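Local atomic coordinates of dihydropteroate synthase (PDB entry 7L6P), a protein that probably catalyses the condensation of para-aminobenzoate with 6-hydroxymethyl-7,8-dihydropterin diphosphate to give 7,8-dihydropteroate, a step in folate biosynthesis. Residues A[169-179]-A[212-223]. Residues are numbered along the deposited sequence; the frame is centred on the assembly and turned at random. Where two conformers were deposited one is given.
Sequences DVVAEVHGFLV and TLLARSERFLEL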
ATOM      1  N   ASP A 169      16.775  20.781 -11.213  1.00 57.39           N
ATOM      2  CA  ASP A 169      17.052  19.595 -10.410  1.00 58.12           C
ATOM      3  C   ASP A 169      16.162  19.699  -9.181  1.00 55.76           C
ATOM      4  O   ASP A 169      16.507  20.428  -8.241  1.00 55.09           O
ATOM      5  CB  ASP A 169      18.526  19.562 -10.036  1.00 56.66           C
ATOM      6  CG  ASP A 169      18.912  18.317  -9.306  1.00 57.66           C
ATOM      7  OD1 ASP A 169      18.147  17.847  -8.437  1.00 57.64           O
ATOM      8  OD2 ASP A 169      20.015  17.810  -9.607  1.00 64.61           O
ATOM      9  N   VAL A 170      15.032  18.984  -9.193  1.00 47.44           N
ATOM     10  CA  VAL A 170      14.031  19.198  -8.154  1.00 44.89           C
ATOM     11  C   VAL A 170      14.566  18.776  -6.796  1.00 48.59           C
ATOM     12  O   VAL A 170      14.282  19.425  -5.781  1.00 47.99           O
ATOM     13  CB  VAL A 170      12.702  18.495  -8.501  1.00 46.89           C
ATOM     14  CG1 VAL A 170      12.879  16.981  -8.625  1.00 45.79           C
ATOM     15  CG2 VAL A 170      11.628  18.837  -7.470  1.00 44.18           C
ATOM     16  N   VAL A 171      15.338  17.682  -6.744  1.00 49.87           N
ATOM     17  CA  VAL A 171      15.896  17.233  -5.471  1.00 47.40           C
ATOM     18  C   VAL A 171      16.866  18.273  -4.925  1.00 50.63           C
ATOM     19  O   VAL A 171      16.689  18.782  -3.814  1.00 52.35           O
ATOM     20  CB  VAL A 171      16.568  15.859  -5.632  1.00 52.11           C
ATOM     21  CG1 VAL A 171      17.364  15.495  -4.376  1.00 51.54           C
ATOM     22  CG2 VAL A 171      15.517  14.781  -5.944  1.00 48.21           C
ATOM     23  N   ALA A 172      17.858  18.665  -5.729  1.00 50.07           N
ATOM     24  CA  ALA A 172      18.857  19.627  -5.258  1.00 52.50           C
ATOM     25  C   ALA A 172      18.217  20.953  -4.857  1.00 53.38           C
ATOM     26  O   ALA A 172      18.638  21.583  -3.878  1.00 53.54           O
ATOM     27  CB  ALA A 172      19.920  19.854  -6.333  1.00 45.63           C
ATOM     28  N   GLU A 173      17.174  21.380  -5.579  1.00 52.28           N
ATOM     29  CA  GLU A 173      16.552  22.673  -5.309  1.00 48.71           C
ATOM     30  C   GLU A 173      15.671  22.627  -4.069  1.00 49.45           C
ATOM     31  O   GLU A 173      15.593  23.617  -3.330  1.00 46.94           O
ATOM     32  CB  GLU A 173      15.755  23.129  -6.524  1.00 48.91           C
ATOM     33  CG  GLU A 173      16.662  23.564  -7.643  1.00 54.94           C
ATOM     34  CD  GLU A 173      15.914  23.959  -8.925  1.00 56.09           C
ATOM     35  OE1 GLU A 173      14.997  24.820  -8.853  1.00 51.20           O
ATOM     36  OE2 GLU A 173      16.266  23.411  -9.994  1.00 53.75           O
ATOM     37  N   VAL A 174      14.958  21.512  -3.860  1.00 46.15           N
ATOM     38  CA  VAL A 174      14.192  21.340  -2.627  1.00 46.64           C
ATOM     39  C   VAL A 174      15.137  21.231  -1.444  1.00 45.04           C
ATOM     40  O   VAL A 174      14.898  21.813  -0.381  1.00 45.08           O
ATOM     41  CB  VAL A 174      13.257  20.111  -2.721  1.00 46.36           C
ATOM     42  CG1 VAL A 174      12.653  19.793  -1.371  1.00 41.33           C
ATOM     43  CG2 VAL A 174      12.138  20.352  -3.730  1.00 46.25           C
ATOM     44  N   HIS A 175      16.226  20.481  -1.610  1.00 47.48           N
ATOM     45  CA  HIS A 175      17.249  20.414  -0.575  1.00 50.72           C
ATOM     46  C   HIS A 175      17.771  21.806  -0.234  1.00 52.19           C
ATOM     47  O   HIS A 175      17.733  22.226   0.931  1.00 51.77           O
ATOM     48  CB  HIS A 175      18.394  19.510  -1.040  1.00 51.76           C
ATOM     49  CG  HIS A 175      19.461  19.304  -0.014  1.00 53.45           C
ATOM     50  ND1 HIS A 175      20.628  20.042   0.003  1.00 59.69           N
ATOM     51  CD2 HIS A 175      19.548  18.441   1.025  1.00 53.97           C
ATOM     52  CE1 HIS A 175      21.383  19.652   1.014  1.00 51.84           C
ATOM     53  NE2 HIS A 175      20.749  18.683   1.651  1.00 57.29           N
ATOM     54  N   GLY A 176      18.228  22.553  -1.249  1.00 52.27           N
ATOM     55  CA  GLY A 176      18.825  23.858  -0.990  1.00 49.82           C
ATOM     56  C   GLY A 176      17.863  24.780  -0.274  1.00 46.95           C
ATOM     57  O   GLY A 176      18.236  25.480   0.673  1.00 47.59           O
ATOM     58  N   PHE A 177      16.596  24.741  -0.679  1.00 50.63           N
ATOM     59  CA  PHE A 177      15.582  25.559  -0.031  1.00 50.82           C
ATOM     60  C   PHE A 177      15.461  25.204   1.438  1.00 51.49           C
ATOM     61  O   PHE A 177      15.543  26.080   2.307  1.00 51.99           O
ATOM     62  CB  PHE A 177      14.233  25.371  -0.725  1.00 43.13           C
ATOM     63  CG  PHE A 177      13.068  26.026  -0.004  1.00 47.77           C
ATOM     64  CD1 PHE A 177      12.356  25.339   0.981  1.00 48.50           C
ATOM     65  CD2 PHE A 177      12.639  27.300  -0.361  1.00 42.32           C
ATOM     66  CE1 PHE A 177      11.257  25.922   1.624  1.00 47.02           C
ATOM     67  CE2 PHE A 177      11.542  27.883   0.287  1.00 48.52           C
ATOM     68  CZ  PHE A 177      10.863  27.194   1.294  1.00 44.40           C
ATOM     69  N   LEU A 178      15.276  23.911   1.733  1.00 47.78           N
ATOM     70  CA  LEU A 178      15.084  23.492   3.118  1.00 46.40           C
ATOM     71  C   LEU A 178      16.295  23.828   3.975  1.00 47.12           C
ATOM     72  O   LEU A 178      16.144  24.283   5.116  1.00 48.68           O
ATOM     73  CB  LEU A 178      14.770  21.999   3.183  1.00 45.10           C
ATOM     74  CG  LEU A 178      13.450  21.543   2.562  1.00 44.69           C
ATOM     75  CD1 LEU A 178      13.291  20.031   2.735  1.00 45.37           C
ATOM     76  CD2 LEU A 178      12.292  22.270   3.216  1.00 45.21           C
ATOM     77  N   VAL A 179      17.503  23.590   3.456  1.00 46.43           N
ATOM     78  CA  VAL A 179      18.708  23.985   4.186  1.00 47.90           C
ATOM     79  C   VAL A 179      18.617  25.442   4.626  1.00 49.98           C
ATOM     80  O   VAL A 179      18.983  25.787   5.758  1.00 54.43           O
ATOM     81  CB  VAL A 179      19.969  23.737   3.335  1.00 49.37           C
ATOM     82  CG1 VAL A 179      21.129  24.583   3.853  1.00 52.51           C
ATOM     83  CG2 VAL A 179      20.347  22.272   3.348  1.00 49.22           C
ATOM     84  N   THR A 212       9.946  11.882  -8.479  1.00 49.66           N
ATOM     85  CA  THR A 212      11.381  12.002  -8.264  1.00 48.90           C
ATOM     86  C   THR A 212      11.684  12.301  -6.786  1.00 50.76           C
ATOM     87  O   THR A 212      12.471  11.590  -6.146  1.00 47.95           O
ATOM     88  CB  THR A 212      11.954  13.064  -9.213  1.00 50.43           C
ATOM     89  OG1 THR A 212      11.956  12.554 -10.565  1.00 44.07           O
ATOM     90  CG2 THR A 212      13.386  13.452  -8.812  1.00 46.73           C
ATOM     91  N   LEU A 213      10.992  13.290  -6.202  1.00 48.62           N
ATOM     92  CA  LEU A 213      11.167  13.584  -4.778  1.00 48.91           C
ATOM     93  C   LEU A 213      10.826  12.385  -3.905  1.00 50.18           C
ATOM     94  O   LEU A 213      11.531  12.098  -2.934  1.00 50.30           O
ATOM     95  CB  LEU A 213      10.303  14.769  -4.369  1.00 45.85           C
ATOM     96  CG  LEU A 213      10.800  16.133  -4.811  1.00 51.04           C
ATOM     97  CD1 LEU A 213       9.668  17.135  -4.679  1.00 44.57           C
ATOM     98  CD2 LEU A 213      12.071  16.542  -3.983  1.00 44.45           C
ATOM     99  N   LEU A 214       9.705  11.709  -4.191  1.00 52.71           N
ATOM    100  CA  LEU A 214       9.315  10.575  -3.355  1.00 47.65           C
ATOM    101  C   LEU A 214      10.339   9.464  -3.456  1.00 47.81           C
ATOM    102  O   LEU A 214      10.734   8.885  -2.442  1.00 52.20           O
ATOM    103  CB  LEU A 214       7.931  10.053  -3.746  1.00 47.35           C
ATOM    104  CG  LEU A 214       7.447   8.813  -2.958  1.00 50.02           C
ATOM    105  CD1 LEU A 214       7.417   9.094  -1.454  1.00 44.74           C
ATOM    106  CD2 LEU A 214       6.066   8.288  -3.468  1.00 40.89           C
ATOM    107  N   ALA A 215      10.819   9.185  -4.668  1.00 46.90           N
ATOM    108  CA  ALA A 215      11.760   8.088  -4.855  1.00 48.16           C
ATOM    109  C   ALA A 215      13.095   8.363  -4.166  1.00 49.04           C
ATOM    110  O   ALA A 215      13.686   7.450  -3.577  1.00 48.47           O
ATOM    111  CB  ALA A 215      11.968   7.828  -6.343  1.00 46.96           C
ATOM    112  N   ARG A 216      13.596   9.599  -4.251  1.00 48.00           N
ATOM    113  CA  ARG A 216      14.863   9.985  -3.644  0.53 51.64           C
ATOM    114  C   ARG A 216      14.676  10.704  -2.307  1.00 50.39           C
ATOM    115  O   ARG A 216      15.588  11.392  -1.856  1.00 52.27           O
ATOM    116  CB  ARG A 216      15.670  10.856  -4.615  0.53 50.80           C
ATOM    117  CG  ARG A 216      15.500  10.451  -6.081  0.53 52.25           C
ATOM    118  CD  ARG A 216      16.755  10.639  -6.923  0.53 53.82           C
ATOM    119  NE  ARG A 216      17.033  12.026  -7.277  0.53 54.99           N
ATOM    120  CZ  ARG A 216      16.870  12.540  -8.491  0.53 55.11           C
ATOM    121  NH1 ARG A 216      16.374  11.816  -9.489  0.53 54.06           N
ATOM    122  NH2 ARG A 216      17.224  13.803  -8.713  0.53 49.64           N
ATOM    123  N   SER A 217      13.517  10.543  -1.651  1.00 49.55           N
ATOM    124  CA  SER A 217      13.277  11.297  -0.419  1.00 50.03           C
ATOM    125  C   SER A 217      14.217  10.908   0.722  1.00 52.82           C
ATOM    126  O   SER A 217      14.421  11.708   1.645  1.00 53.24           O
ATOM    127  CB  SER A 217      11.836  11.119   0.048  1.00 49.23           C
ATOM    128  OG  SER A 217      11.537   9.765   0.266  1.00 48.46           O
ATOM    129  N   GLU A 218      14.794   9.710   0.690  1.00 53.17           N
ATOM    130  CA  GLU A 218      15.741   9.350   1.735  1.00 57.69           C
ATOM    131  C   GLU A 218      16.921  10.302   1.780  1.00 56.10           C
ATOM    132  O   GLU A 218      17.540  10.445   2.836  1.00 53.55           O
ATOM    133  CB  GLU A 218      16.231   7.923   1.526  1.00 57.12           C
ATOM    134  CG  GLU A 218      16.613   7.208   2.765  1.00 61.62           C
ATOM    135  CD  GLU A 218      16.710   5.730   2.508  1.00 73.41           C
ATOM    136  OE1 GLU A 218      16.153   5.290   1.462  1.00 69.66           O
ATOM    137  OE2 GLU A 218      17.332   5.026   3.341  1.00 78.73           O
ATOM    138  N   ARG A 219      17.209  10.983   0.667  1.00 55.30           N
ATOM    139  CA  ARG A 219      18.285  11.969   0.616  0.75 54.91           C
ATOM    140  C   ARG A 219      18.153  13.011   1.725  1.00 54.03           C
ATOM    141  O   ARG A 219      19.156  13.531   2.216  1.00 55.18           O
ATOM    142  CB  ARG A 219      18.263  12.640  -0.767  0.75 53.89           C
ATOM    143  CG  ARG A 219      19.480  13.446  -1.143  0.75 55.90           C
ATOM    144  CD  ARG A 219      19.191  14.942  -1.114  0.75 53.74           C
ATOM    145  NE  ARG A 219      20.420  15.719  -1.224  0.75 57.84           N
ATOM    146  CZ  ARG A 219      21.282  15.903  -0.230  0.75 55.62           C
ATOM    147  NH1 ARG A 219      21.075  15.380   0.969  0.75 54.05           N
ATOM    148  NH2 ARG A 219      22.380  16.619  -0.450  0.75 52.00           N
ATOM    149  N   PHE A 220      16.922  13.341   2.118  1.00 54.63           N
ATOM    150  CA  PHE A 220      16.679  14.446   3.043  1.00 52.50           C
ATOM    151  C   PHE A 220      16.836  14.062   4.513  1.00 57.89           C
ATOM    152  O   PHE A 220      16.759  14.942   5.382  1.00 59.30           O
ATOM    153  CB  PHE A 220      15.292  15.041   2.763  1.00 52.95           C
ATOM    154  CG  PHE A 220      15.142  15.588   1.362  1.00 50.42           C
ATOM    155  CD1 PHE A 220      14.820  14.751   0.305  1.00 51.15           C
ATOM    156  CD2 PHE A 220      15.331  16.937   1.098  1.00 50.78           C
ATOM    157  CE1 PHE A 220      14.675  15.257  -1.010  1.00 52.91           C
ATOM    158  CE2 PHE A 220      15.185  17.450  -0.208  1.00 52.40           C
ATOM    159  CZ  PHE A 220      14.858  16.596  -1.263  1.00 49.07           C
ATOM    160  N   LEU A 221      17.051  12.779   4.821  1.00 53.97           N
ATOM    161  CA  LEU A 221      17.335  12.411   6.200  1.00 56.87           C
ATOM    162  C   LEU A 221      18.653  13.000   6.672  1.00 57.22           C
ATOM    163  O   LEU A 221      18.872  13.112   7.880  1.00 54.66           O
ATOM    164  CB  LEU A 221      17.387  10.885   6.337  1.00 55.63           C
ATOM    165  CG  LEU A 221      16.041  10.179   6.237  1.00 59.17           C
ATOM    166  CD1 LEU A 221      16.264   8.694   6.316  1.00 52.34           C
ATOM    167  CD2 LEU A 221      15.075  10.676   7.308  1.00 55.35           C
ATOM    168  N   GLU A 222      19.528  13.382   5.738  1.00 57.02           N
ATOM    169  CA  GLU A 222      20.802  13.988   6.112  1.00 57.38           C
ATOM    170  C   GLU A 222      20.594  15.347   6.768  1.00 54.52           C
ATOM    171  O   GLU A 222      21.490  15.841   7.438  1.00 57.13           O
ATOM    172  CB  GLU A 222      21.732  14.086   4.909  1.00 57.21           C
ATOM    173  N   LEU A 223      19.464  16.011   6.518  1.00 58.42           N
ATOM    174  CA  LEU A 223      19.171  17.247   7.247  1.00 56.03           C
ATOM    175  C   LEU A 223      19.029  17.019   8.754  1.00 55.14           C
ATOM    176  O   LEU A 223      19.098  17.985   9.513  1.00 60.22           O
ATOM    177  CB  LEU A 223      17.912  17.915   6.681  1.00 48.68           C
ATOM    178  CG  LEU A 223      18.169  18.336   5.239  1.00 52.89           C
ATOM    179  CD1 LEU A 223      16.917  18.870   4.488  1.00 51.10           C
ATOM    180  CD2 LEU A 223      19.296  19.355   5.237  1.00 51.07           C
TER
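H175 and R219 stack where two successive helical segments pack together on the outside of the dihydropteroate synthase TIM barrel. Helix 170-188, which leads into barrel strand 195-198, lies against the end of helix 207-215 and the 3-10 turns that follow it toward strand 227-229. H175 can be followed outward from its CB, which rests 3.9 Å from CE2 of F220. CG, anti to the backbone N (chi1 -176°), places one face of the ring against the R219 guanidinium: CD2 sits 3.3 Å from R219 CZ, CE1 approaches NH2, and NE2 lies near both terminal nitrogens without a hydrogen bond. The guanidinium lies flat on the imidazole, planes 21° apart. R216 and R219 were each modelled in two conformers, and their contacts, this stack included, belong to the one described. L223 CD2 lies 3.9 Å from H175 NE2.

Deeper in, F220 turns its ring edge to the backbone of H175, while V174 CG1 comes within 3.6 Å of F220 CE2. L178 joins this apolar layer, and L178, F220 and L223 all reach I197 of the barrel wall. At the other end L213 sends CD1 to V170 and CD2 to V174. D169 caps helix 170-188, its OD1 accepting from A172 N. Beside it, V171 is flanked by both arginines, CG1 packing against R219 CD at 3.8 Å. V179 CG2 meets the opposite face of the H175 imidazole, offset toward its rim, and touches L223 CD2 at 3.6 Å.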